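Long-range contacts in beta 1-3 glucanase (PDB 5H4E), which probably hydrolyses beta-1,3-linked glucans, being a glucanase domain of glycoside hydrolase family 64: residues A[97-101]-A[371-375]; A[100-106]-A[130-136]. Residue numbers count along the deposited sequence, not the author numbering.

Contact 1. Residues A[97-101]-A[371-375]; sequences MYISY and INVGW
Strands 97-101 and 371-374 belong to different sheets and face each other through side chains. Their axes come within 9.6 Å and run nearly parallel, at a signed crossing angle of -27°; the closest CA atoms, those of Ile99 and Val373, are 8.3 Å apart, too far for backbone pairing. This is aligned face-to-face packing of two beta-sheets, here the antiparallel sheet holding 95-101 and the mixed sheet holding 366-374. Both backbones are extended, and the CA-to-CB bonds of Met97, Ile99 and Tyr101 point across the gap toward those of Ile371 and Val373. Apolar side chains fill the gap between the two strands. Met97, all-trans (t, t, t), puts SD 3.4 Å from Ile371 CD1. Ile99, in the m, t rotamer, reaches with CD1 to Ile371 CG2 (3.7 Å) and Val373 CG1 (4.0 Å). Strand 9-16 borders this layer, Val13 touching both Met97 and Val373. The Tyr101 ring closes the C-terminal end, with CE1 4.0 Å from Val373 CG2 and CE2 3.8 Å from CE3 of Trp375 (chi1 t). Tyr21 meets both aromatic rings, and Tyr160 stacks on Tyr101. One polar link spans the gap: with chi1 at m, the Tyr101 hydroxyl OH donates to Gly374 O at 2.9 Å. The chemistry thus implies a mainly hydrophobic interface in which a buried phenol hydroxyl spends its donor capacity on a backbone carbonyl near the C-terminus.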
ATOM      1  N   MET A  97      -6.153  -8.569  -3.180  1.00 16.28           N
ATOM      2  CA  MET A  97      -6.733  -9.024  -4.434  1.00 16.32           C
ATOM      3  C   MET A  97      -5.851  -8.557  -5.576  1.00 15.77           C
ATOM      4  O   MET A  97      -5.912  -7.394  -5.957  1.00 16.33           O
ATOM      5  CB  MET A  97      -8.159  -8.494  -4.624  1.00 17.16           C
ATOM      6  CG  MET A  97      -8.823  -8.981  -5.911  1.00 15.90           C
ATOM      7  SD  MET A  97     -10.578  -8.531  -5.895  1.00 19.44           S
ATOM      8  CE  MET A  97     -11.218  -9.457  -7.285  1.00 17.11           C
ATOM      9  N   TYR A  98      -5.023  -9.452  -6.109  1.00 17.50           N
ATOM     10  CA  TYR A  98      -4.173  -9.116  -7.250  1.00 14.66           C
ATOM     11  C   TYR A  98      -5.000  -9.174  -8.525  1.00 16.00           C
ATOM     12  O   TYR A  98      -5.717 -10.140  -8.749  1.00 15.03           O
ATOM     13  CB  TYR A  98      -2.987 -10.092  -7.385  1.00 17.51           C
ATOM     14  CG  TYR A  98      -1.939  -9.995  -6.301  1.00 18.67           C
ATOM     15  CD1 TYR A  98      -0.884  -9.098  -6.410  1.00 23.68           C
ATOM     16  CD2 TYR A  98      -1.981 -10.831  -5.192  1.00 20.57           C
ATOM     17  CE1 TYR A  98       0.084  -9.015  -5.435  1.00 20.38           C
ATOM     18  CE2 TYR A  98      -1.018 -10.753  -4.205  1.00 24.70           C
ATOM     19  CZ  TYR A  98       0.019  -9.844  -4.338  1.00 23.46           C
ATOM     20  OH  TYR A  98       0.989  -9.756  -3.367  1.00 28.55           O
ATOM     21  N   ILE A  99      -4.889  -8.145  -9.356  1.00 16.55           N
ATOM     22  CA  ILE A  99      -5.588  -8.108 -10.626  1.00 15.72           C
ATOM     23  C   ILE A  99      -4.566  -7.786 -11.707  1.00 19.24           C
ATOM     24  O   ILE A  99      -3.981  -6.702 -11.699  1.00 18.95           O
ATOM     25  CB  ILE A  99      -6.731  -7.073 -10.624  1.00 16.29           C
ATOM     26  CG1 ILE A  99      -7.742  -7.426  -9.522  1.00 18.76           C
ATOM     27  CG2 ILE A  99      -7.437  -7.039 -12.004  1.00 16.01           C
ATOM     28  CD1 ILE A  99      -8.782  -6.361  -9.277  1.00 15.90           C
ATOM     29  N   SER A 100      -4.331  -8.732 -12.617  1.00 15.42           N
ATOM     30  CA  SER A 100      -3.312  -8.543 -13.649  1.00 16.09           C
ATOM     31  C   SER A 100      -3.929  -8.565 -15.040  1.00 19.15           C
ATOM     32  O   SER A 100      -5.020  -9.095 -15.242  1.00 20.94           O
ATOM     33  CB  SER A 100      -2.211  -9.603 -13.543  1.00 17.34           C
ATOM     34  OG  SER A 100      -2.738 -10.911 -13.682  1.00 19.93           O
ATOM     35  N   TYR A 101      -3.225  -7.951 -15.983  1.00 19.05           N
ATOM     36  CA  TYR A 101      -3.672  -7.859 -17.362  1.00 18.12           C
ATOM     37  C   TYR A 101      -2.815  -8.780 -18.238  1.00 21.89           C
ATOM     38  O   TYR A 101      -1.599  -8.881 -18.025  1.00 21.58           O
ATOM     39  CB  TYR A 101      -3.554  -6.414 -17.858  1.00 19.79           C
ATOM     40  CG  TYR A 101      -4.494  -5.388 -17.251  1.00 19.07           C
ATOM     41  CD1 TYR A 101      -5.662  -5.759 -16.581  1.00 21.43           C
ATOM     42  CD2 TYR A 101      -4.230  -4.027 -17.402  1.00 19.04           C
ATOM     43  CE1 TYR A 101      -6.521  -4.793 -16.061  1.00 19.52           C
ATOM     44  CE2 TYR A 101      -5.069  -3.068 -16.892  1.00 19.36           C
ATOM     45  CZ  TYR A 101      -6.212  -3.445 -16.231  1.00 17.99           C
ATOM     46  OH  TYR A 101      -7.029  -2.448 -15.736  1.00 20.44           O
ATOM     47  N   ILE A 371     -14.404  -2.976  -8.123  1.00 17.56           N
ATOM     48  CA  ILE A 371     -13.016  -2.638  -8.396  1.00 16.96           C
ATOM     49  C   ILE A 371     -12.886  -2.301  -9.871  1.00 18.07           C
ATOM     50  O   ILE A 371     -12.956  -3.162 -10.750  1.00 16.84           O
ATOM     51  CB  ILE A 371     -12.077  -3.757  -7.969  1.00 15.89           C
ATOM     52  CG1 ILE A 371     -12.360  -4.077  -6.491  1.00 18.72           C
ATOM     53  CG2 ILE A 371     -10.616  -3.330  -8.141  1.00 16.79           C
ATOM     54  CD1 ILE A 371     -11.673  -5.308  -5.981  1.00 27.10           C
ATOM     55  N   ASN A 372     -12.747  -1.003 -10.111  1.00 17.40           N
ATOM     56  CA  ASN A 372     -12.695  -0.437 -11.442  1.00 17.47           C
ATOM     57  C   ASN A 372     -11.278  -0.414 -11.964  1.00 15.86           C
ATOM     58  O   ASN A 372     -10.481   0.408 -11.533  1.00 18.30           O
ATOM     59  CB  ASN A 372     -13.254   0.985 -11.433  1.00 19.55           C
ATOM     60  CG  ASN A 372     -14.734   1.021 -11.151  1.00 20.95           C
ATOM     61  OD1 ASN A 372     -15.544   0.527 -11.943  1.00 21.67           O
ATOM     62  ND2 ASN A 372     -15.102   1.601 -10.021  1.00 16.11           N
ATOM     63  N   VAL A 373     -10.966  -1.296 -12.904  1.00 17.92           N
ATOM     64  CA  VAL A 373      -9.598  -1.364 -13.398  1.00 16.67           C
ATOM     65  C   VAL A 373      -9.537  -0.765 -14.804  1.00 17.72           C
ATOM     66  O   VAL A 373     -10.326  -1.119 -15.678  1.00 17.27           O
ATOM     67  CB  VAL A 373      -9.050  -2.826 -13.349  1.00 15.93           C
ATOM     68  CG1 VAL A 373      -8.969  -3.300 -11.885  1.00 13.99           C
ATOM     69  CG2 VAL A 373      -9.887  -3.813 -14.216  1.00 16.64           C
ATOM     70  N   GLY A 374      -8.610   0.171 -15.006  1.00 18.98           N
ATOM     71  CA  GLY A 374      -8.627   0.972 -16.212  1.00 19.26           C
ATOM     72  C   GLY A 374      -7.325   1.006 -16.984  1.00 18.84           C
ATOM     73  O   GLY A 374      -6.443   0.176 -16.764  1.00 16.95           O
ATOM     74  N   TRP A 375      -7.216   1.973 -17.894  1.00 17.25           N
ATOM     75  CA  TRP A 375      -6.053   2.063 -18.776  1.00 16.51           C
ATOM     76  C   TRP A 375      -5.897   3.476 -19.343  1.00 20.82           C
ATOM     77  O   TRP A 375      -6.837   4.271 -19.268  1.00 28.34           O
ATOM     78  CB  TRP A 375      -6.164   1.035 -19.907  1.00 19.32           C
ATOM     79  CG  TRP A 375      -4.887   0.867 -20.683  1.00 19.61           C
ATOM     80  CD1 TRP A 375      -4.610   1.377 -21.910  1.00 21.70           C
ATOM     81  CD2 TRP A 375      -3.704   0.174 -20.256  1.00 19.74           C
ATOM     82  NE1 TRP A 375      -3.328   1.048 -22.282  1.00 21.66           N
ATOM     83  CE2 TRP A 375      -2.754   0.299 -21.288  1.00 20.18           C
ATOM     84  CE3 TRP A 375      -3.355  -0.538 -19.102  1.00 18.44           C
ATOM     85  CZ2 TRP A 375      -1.482  -0.269 -21.210  1.00 19.57           C
ATOM     86  CZ3 TRP A 375      -2.082  -1.103 -19.024  1.00 20.94           C
ATOM     87  CH2 TRP A 375      -1.164  -0.962 -20.073  1.00 21.08           C
TER

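Contact 2. Residues A[100-106]-A[130-136]; sequences SYGKPLY and PNTGIMF
Segment 100-106 leaves strand 95-101 after Tyr101, turns at Gly102 (phi 84°, psi -46°) and runs on extended through Leu105; segment 130-136 makes a type II beta turn from Asn131 to Ile134, closed by Ile134 N to Asn131 O (3.1 Å), with Gly133 at phi 85°, before entering strand 136-144. Ser100 and Phe136 form an antiparallel non-hydrogen-bonded pair, CA to CA 4.1 Å. Beside it Tyr101 N donates to Met135 O (2.8 Å, 164°), and a water bridges onward, donating to Tyr101 O (2.7 Å) and accepting from Met135 N (2.9 Å). These links continue the antiparallel pairing of 95-101 with 136-144 to the end of the two strands, where both segments pass into loops. Farther out, the Asn131 side chain replaces strand pairing: its OD1 accepts from Tyr106 N (2.7 Å), while its ND2 donates to Tyr106 O (3.1 Å), so one amide engages both backbone polar groups of a single residue. Between these two polar ends lies Ile134 (m, t), whose CG2 is 3.8 Å from Leu105 CD2 and whose CD1 is 3.6 Å from Lys103 CD and 4.1 Å from Tyr106 CE2. Leu105 CD2 also meets Phe136 CD2 (3.7 Å), and Tyr106 CB packs on Pro130 CB (3.8 Å). Within 100-106, Ser100 OG (chi1 p) donates to Lys103 O at 2.7 Å, and Lys103 NZ to Tyr106 OH at 2.8 Å.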
ATOM      1  N   SER A 100      -4.331  -8.732 -12.617  1.00 15.42           N
ATOM      2  CA  SER A 100      -3.312  -8.543 -13.649  1.00 16.09           C
ATOM      3  C   SER A 100      -3.929  -8.565 -15.040  1.00 19.15           C
ATOM      4  O   SER A 100      -5.020  -9.095 -15.242  1.00 20.94           O
ATOM      5  CB  SER A 100      -2.211  -9.603 -13.543  1.00 17.34           C
ATOM      6  OG  SER A 100      -2.738 -10.911 -13.682  1.00 19.93           O
ATOM      7  N   TYR A 101      -3.225  -7.951 -15.983  1.00 19.05           N
ATOM      8  CA  TYR A 101      -3.672  -7.859 -17.362  1.00 18.12           C
ATOM      9  C   TYR A 101      -2.815  -8.780 -18.238  1.00 21.89           C
ATOM     10  O   TYR A 101      -1.599  -8.881 -18.025  1.00 21.58           O
ATOM     11  CB  TYR A 101      -3.554  -6.414 -17.858  1.00 19.79           C
ATOM     12  CG  TYR A 101      -4.494  -5.388 -17.251  1.00 19.07           C
ATOM     13  CD1 TYR A 101      -5.662  -5.759 -16.581  1.00 21.43           C
ATOM     14  CD2 TYR A 101      -4.230  -4.027 -17.402  1.00 19.04           C
ATOM     15  CE1 TYR A 101      -6.521  -4.793 -16.061  1.00 19.52           C
ATOM     16  CE2 TYR A 101      -5.069  -3.068 -16.892  1.00 19.36           C
ATOM     17  CZ  TYR A 101      -6.212  -3.445 -16.231  1.00 17.99           C
ATOM     18  OH  TYR A 101      -7.029  -2.448 -15.736  1.00 20.44           O
ATOM     19  N   GLY A 102      -3.428  -9.442 -19.217  1.00 22.83           N
ATOM     20  CA  GLY A 102      -2.673 -10.205 -20.202  1.00 25.01           C
ATOM     21  C   GLY A 102      -2.303 -11.614 -19.777  1.00 23.89           C
ATOM     22  O   GLY A 102      -2.442 -12.565 -20.546  1.00 24.44           O
ATOM     23  N   LYS A 103      -1.810 -11.750 -18.552  1.00 24.54           N
ATOM     24  CA  LYS A 103      -1.478 -13.056 -18.001  1.00 23.10           C
ATOM     25  C   LYS A 103      -1.568 -12.984 -16.488  1.00 22.57           C
ATOM     26  O   LYS A 103      -1.520 -11.891 -15.914  1.00 21.82           O
ATOM     27  CB  LYS A 103      -0.077 -13.508 -18.440  1.00 24.90           C
ATOM     28  CG  LYS A 103       1.003 -12.486 -18.173  1.00 25.22           C
ATOM     29  CD  LYS A 103       2.359 -13.148 -17.931  1.00 30.49           C
ATOM     30  CE  LYS A 103       2.963 -13.737 -19.182  1.00 30.05           C
ATOM     31  NZ  LYS A 103       4.266 -14.431 -18.900  1.00 33.16           N
ATOM     32  N   PRO A 104      -1.732 -14.137 -15.829  1.00 22.38           N
ATOM     33  CA  PRO A 104      -1.763 -14.110 -14.370  1.00 21.40           C
ATOM     34  C   PRO A 104      -0.373 -13.884 -13.797  1.00 21.17           C
ATOM     35  O   PRO A 104       0.629 -14.058 -14.490  1.00 20.01           O
ATOM     36  CB  PRO A 104      -2.287 -15.505 -14.008  1.00 23.29           C
ATOM     37  CG  PRO A 104      -1.826 -16.352 -15.141  1.00 22.76           C
ATOM     38  CD  PRO A 104      -1.978 -15.492 -16.355  1.00 23.60           C
ATOM     39  N   LEU A 105      -0.319 -13.512 -12.528  1.00 19.29           N
ATOM     40  CA  LEU A 105       0.954 -13.352 -11.841  1.00 18.52           C
ATOM     41  C   LEU A 105       1.517 -14.717 -11.483  1.00 24.80           C
ATOM     42  O   LEU A 105       0.775 -15.706 -11.405  1.00 22.11           O
ATOM     43  CB  LEU A 105       0.779 -12.492 -10.588  1.00 22.79           C
ATOM     44  CG  LEU A 105       0.310 -11.063 -10.876  1.00 17.80           C
ATOM     45  CD1 LEU A 105       0.167 -10.273  -9.596  1.00 17.10           C
ATOM     46  CD2 LEU A 105       1.334 -10.413 -11.788  1.00 19.34           C
ATOM     47  N   TYR A 106       2.831 -14.776 -11.302  1.00 19.91           N
ATOM     48  CA  TYR A 106       3.488 -15.993 -10.832  1.00 23.99           C
ATOM     49  C   TYR A 106       3.753 -15.911  -9.331  1.00 26.20           C
ATOM     50  O   TYR A 106       4.701 -15.246  -8.897  1.00 22.50           O
ATOM     51  CB  TYR A 106       4.807 -16.218 -11.562  1.00 22.49           C
ATOM     52  CG  TYR A 106       4.707 -16.339 -13.058  1.00 25.63           C
ATOM     53  CD1 TYR A 106       4.434 -17.562 -13.667  1.00 24.27           C
ATOM     54  CD2 TYR A 106       4.919 -15.237 -13.870  1.00 24.79           C
ATOM     55  CE1 TYR A 106       4.354 -17.675 -15.041  1.00 26.30           C
ATOM     56  CE2 TYR A 106       4.844 -15.337 -15.247  1.00 24.08           C
ATOM     57  CZ  TYR A 106       4.568 -16.561 -15.829  1.00 31.04           C
ATOM     58  OH  TYR A 106       4.497 -16.652 -17.198  1.00 30.49           O
ATOM     59  N   PRO A 130       9.874 -13.424 -11.782  1.00 21.58           N
ATOM     60  CA  PRO A 130       9.030 -13.934 -12.875  1.00 23.87           C
ATOM     61  C   PRO A 130       7.943 -12.958 -13.318  1.00 20.97           C
ATOM     62  O   PRO A 130       7.383 -13.108 -14.406  1.00 24.86           O
ATOM     63  CB  PRO A 130       8.392 -15.190 -12.267  1.00 20.60           C
ATOM     64  CG  PRO A 130       8.434 -14.961 -10.802  1.00 23.25           C
ATOM     65  CD  PRO A 130       9.719 -14.228 -10.557  1.00 25.05           C
ATOM     66  N   ASN A 131       7.659 -11.964 -12.482  1.00 21.84           N
ATOM     67  CA  ASN A 131       6.576 -11.026 -12.748  1.00 21.80           C
ATOM     68  C   ASN A 131       7.034  -9.705 -13.361  1.00 20.55           C
ATOM     69  O   ASN A 131       6.224  -8.800 -13.559  1.00 19.91           O
ATOM     70  CB  ASN A 131       5.815 -10.743 -11.453  1.00 19.57           C
ATOM     71  CG  ASN A 131       5.198 -11.994 -10.865  1.00 21.55           C
ATOM     72  OD1 ASN A 131       4.170 -12.469 -11.342  1.00 23.74           O
ATOM     73  ND2 ASN A 131       5.822 -12.532  -9.828  1.00 18.84           N
ATOM     74  N   THR A 132       8.323  -9.593 -13.664  1.00 22.37           N
ATOM     75  CA  THR A 132       8.847  -8.376 -14.278  1.00 24.18           C
ATOM     76  C   THR A 132       8.083  -8.020 -15.551  1.00 22.33           C
ATOM     77  O   THR A 132       7.857  -8.864 -16.414  1.00 21.77           O
ATOM     78  CB  THR A 132      10.360  -8.503 -14.605  1.00 25.05           C
ATOM     79  OG1 THR A 132      10.597  -9.699 -15.350  1.00 31.43           O
ATOM     80  CG2 THR A 132      11.165  -8.553 -13.325  1.00 29.58           C
ATOM     81  N   GLY A 133       7.656  -6.769 -15.654  1.00 21.90           N
ATOM     82  CA  GLY A 133       6.965  -6.325 -16.847  1.00 21.98           C
ATOM     83  C   GLY A 133       5.462  -6.567 -16.914  1.00 20.70           C
ATOM     84  O   GLY A 133       4.799  -6.042 -17.817  1.00 20.03           O
ATOM     85  N   ILE A 134       4.906  -7.360 -16.000  1.00 18.54           N
ATOM     86  CA  ILE A 134       3.473  -7.664 -16.074  1.00 18.22           C
ATOM     87  C   ILE A 134       2.624  -6.511 -15.522  1.00 18.62           C
ATOM     88  O   ILE A 134       2.965  -5.913 -14.492  1.00 20.95           O
ATOM     89  CB  ILE A 134       3.127  -8.958 -15.325  1.00 18.75           C
ATOM     90  CG1 ILE A 134       3.937 -10.139 -15.882  1.00 20.74           C
ATOM     91  CG2 ILE A 134       1.642  -9.257 -15.426  1.00 17.59           C
ATOM     92  CD1 ILE A 134       3.726 -11.436 -15.115  1.00 21.94           C
ATOM     93  N   MET A 135       1.556  -6.172 -16.235  1.00 19.02           N
ATOM     94  CA  MET A 135       0.620  -5.144 -15.775  1.00 16.56           C
ATOM     95  C   MET A 135      -0.201  -5.711 -14.643  1.00 15.44           C
ATOM     96  O   MET A 135      -0.970  -6.654 -14.844  1.00 18.13           O
ATOM     97  CB  MET A 135      -0.297  -4.681 -16.905  1.00 19.45           C
ATOM     98  CG  MET A 135       0.436  -4.161 -18.156  1.00 21.49           C
ATOM     99  SD  MET A 135       1.365  -2.633 -17.906  1.00 22.34           S
ATOM    100  CE  MET A 135       2.991  -3.293 -17.599  1.00 22.28           C
ATOM    101  N   PHE A 136      -0.022  -5.172 -13.442  1.00 15.97           N
ATOM    102  CA  PHE A 136      -0.836  -5.620 -12.309  1.00 16.68           C
ATOM    103  C   PHE A 136      -0.945  -4.535 -11.249  1.00 18.83           C
ATOM    104  O   PHE A 136      -0.086  -3.650 -11.157  1.00 15.95           O
ATOM    105  CB  PHE A 136      -0.249  -6.896 -11.681  1.00 17.61           C
ATOM    106  CG  PHE A 136       1.025  -6.669 -10.900  1.00 17.09           C
ATOM    107  CD1 PHE A 136       0.986  -6.350  -9.554  1.00 17.74           C
ATOM    108  CD2 PHE A 136       2.266  -6.791 -11.518  1.00 19.04           C
ATOM    109  CE1 PHE A 136       2.148  -6.132  -8.835  1.00 20.15           C
ATOM    110  CE2 PHE A 136       3.436  -6.583 -10.804  1.00 19.57           C
ATOM    111  CZ  PHE A 136       3.379  -6.250  -9.461  1.00 19.47           C
TER
HETATM  112  O   HOH W   1       0.778  -7.691 -18.600  1.00 19.75           O

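Strand 95-101 is common to both contacts, which share Ser100 and Tyr101 and have centres about 11 Å apart. Both start from this strand; along the chain 130-136 comes next, after 23 intervening residues, and 371-375 last, at the C-terminus, with 269 residues between it and 97-101. Contact 1 joins two sheets face to face; contact 2 works within one sheet and the loops at its end. They also touch directly: Tyr98 CD1 lies 3.6 Å from Leu105 CD1, and Trp375 CH2 3.7 Å from Met135 SD. The strand is therefore tied both laterally and across to the facing sheet, inside the beta-1,3-glucanase domain.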